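Local structure of MutT/nudix family protein (Shewanella oneidensis, 3GZ5) at residues K194-R197 with R198-E201. The protein acts as an ADP-ribose-dependent transcriptional regulator of NAD metabolism, joining a Nudix domain to a winged helix-turn-helix domain that probably binds DNA. Sequence-based numbering, arbitrary orientation.
Sequences KSFR and RRVE
Phe196 and Val200, one turn apart on helix 193-203 of the winged helix-turn-helix domain, illustrate how an amphipathic helix divides its work between backbone and side chains. The backbone pairing is complete here: each of the four carbonyls from Lys194 to Arg197 accepts the amide four residues on. Val200 N reaches Phe196 O at 2.8 Å and Glu201 N reaches Arg197 O at 3.0 Å, both with N-H...O angles near 170°. The first bond, Arg198 N to Lys194 O at 3.1 Å, is less regular, its donor standing well above the carbonyl plane. On the buried side the Phe196 ring, swung anti to its own amide nitrogen (chi1 -172°), offers a face to Val200. Methyl CG2 sits over that face, 4.1 Å from the ring centroid, in a CH-pi contact displaced toward the CE2-CZ rim. His183 meets the same ring edge-to-face, which joins this helix to helix 176-187. Arg197 also reaches that helix: its extended chain brings NH1 to Gln180 OE1, and the same nitrogen bonds Gly193 O at the start of its own helix. The guanidinium of Arg199 turns toward the C-terminal segment, where it makes a cation-pi contact with Phe234 and NH2 gives a weak hydrogen bond to Arg236 O; Phe196 CD1 lies at its edge. Lys194 and Arg198 lie on the exposed side. There the Arg198 chain, bent at chi3 (46°), folds back along the preceding turn, and Lys194 O lies over one guanidinium face, offset toward its rim. The bent Lys194 chain passes that rim at a slant, and NZ ends near the guanidinium plane beyond Arg198 NH2, 3.1 Å from it, two donors whose like charges would be expected to repel.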
loop_
_atom_site.group_PDB
_atom_site.type_symbol
_atom_site.label_atom_id
_atom_site.label_comp_id
_atom_site.label_asym_id
_atom_site.label_seq_id
_atom_site.Cartn_x
_atom_site.Cartn_y
_atom_site.Cartn_z
ATOM N N LYS B 194 24.411 -12.722 12.628
ATOM C CA LYS B 194 24.081 -13.115 13.997
ATOM C C LYS B 194 22.958 -12.254 14.570
ATOM O O LYS B 194 22.162 -12.726 15.393
ATOM C CB LYS B 194 25.347 -13.043 14.861
ATOM C CG LYS B 194 25.126 -13.024 16.371
ATOM C CD LYS B 194 25.353 -14.396 16.999
ATOM C CE LYS B 194 25.930 -14.266 18.408
ATOM N NZ LYS B 194 25.034 -13.498 19.329
ATOM N N SER B 195 22.908 -10.991 14.142
ATOM C CA SER B 195 21.749 -10.143 14.405
ATOM C C SER B 195 20.506 -10.744 13.709
ATOM O O SER B 195 19.445 -10.880 14.320
ATOM C CB SER B 195 21.981 -8.712 13.901
ATOM O OG SER B 195 23.187 -8.162 14.398
ATOM N N PHE B 196 20.671 -11.102 12.435
ATOM C CA PHE B 196 19.597 -11.666 11.616
ATOM C C PHE B 196 18.983 -12.911 12.250
ATOM O O PHE B 196 17.775 -12.944 12.478
ATOM C CB PHE B 196 20.098 -11.974 10.198
ATOM C CG PHE B 196 19.007 -12.380 9.238
ATOM C CD1 PHE B 196 17.981 -11.484 8.897
ATOM C CD2 PHE B 196 19.006 -13.654 8.661
ATOM C CE1 PHE B 196 16.969 -11.855 7.996
ATOM C CE2 PHE B 196 17.998 -14.031 7.754
ATOM C CZ PHE B 196 16.979 -13.125 7.426
ATOM N N ARG B 197 19.827 -13.909 12.537
ATOM C CA ARG B 197 19.449 -15.110 13.303
ATOM C C ARG B 197 18.735 -14.821 14.616
ATOM O O ARG B 197 17.704 -15.431 14.906
ATOM C CB ARG B 197 20.654 -16.006 13.545
ATOM C CG ARG B 197 20.891 -16.983 12.427
ATOM C CD ARG B 197 22.324 -17.446 12.383
ATOM N NE ARG B 197 22.603 -18.267 11.204
ATOM C CZ ARG B 197 22.885 -17.793 9.989
ATOM N NH1 ARG B 197 22.915 -16.478 9.754
ATOM N NH2 ARG B 197 23.123 -18.642 8.994
ATOM N N ARG B 198 19.270 -13.886 15.394
ATOM C CA ARG B 198 18.595 -13.387 16.604
ATOM C C ARG B 198 17.161 -12.872 16.323
ATOM O O ARG B 198 16.220 -13.227 17.031
ATOM C CB ARG B 198 19.463 -12.309 17.290
ATOM C CG ARG B 198 18.777 -11.433 18.362
ATOM C CD ARG B 198 19.770 -10.831 19.413
ATOM N NE ARG B 198 20.979 -10.246 18.814
ATOM C CZ ARG B 198 22.136 -10.898 18.645
ATOM N NH1 ARG B 198 23.175 -10.281 18.077
ATOM N NH2 ARG B 198 22.253 -12.173 19.031
ATOM N N ARG B 199 17.005 -12.038 15.296
ATOM C CA ARG B 199 15.671 -11.523 14.929
ATOM C C ARG B 199 14.730 -12.629 14.418
ATOM O O ARG B 199 13.564 -12.690 14.822
ATOM C CB ARG B 199 15.770 -10.343 13.950
ATOM C CG ARG B 199 15.672 -8.952 14.632
ATOM C CD ARG B 199 16.220 -7.805 13.753
ATOM N NE ARG B 199 15.207 -7.189 12.882
ATOM C CZ ARG B 199 14.884 -7.621 11.659
ATOM N NH1 ARG B 199 15.481 -8.689 11.128
ATOM N NH2 ARG B 199 13.957 -6.984 10.959
ATOM N N VAL B 200 15.248 -13.520 13.575
ATOM C CA VAL B 200 14.467 -14.661 13.095
ATOM C C VAL B 200 13.901 -15.498 14.259
ATOM O O VAL B 200 12.680 -15.705 14.331
ATOM C CB VAL B 200 15.265 -15.560 12.121
ATOM C CG1 VAL B 200 14.523 -16.857 11.868
ATOM C CG2 VAL B 200 15.525 -14.843 10.807
ATOM N N GLU B 201 14.788 -15.938 15.163
ATOM C CA GLU B 201 14.437 -16.810 16.286
ATOM C C GLU B 201 13.367 -16.197 17.176
ATOM O O GLU B 201 12.499 -16.905 17.692
ATOM C CB GLU B 201 15.674 -17.190 17.112
ATOM C CG GLU B 201 16.632 -18.183 16.397
ATOM C CD GLU B 201 17.858 -18.612 17.240
ATOM O OE1 GLU B 201 17.707 -18.957 18.438
ATOM O OE2 GLU B 201 18.983 -18.632 16.688
#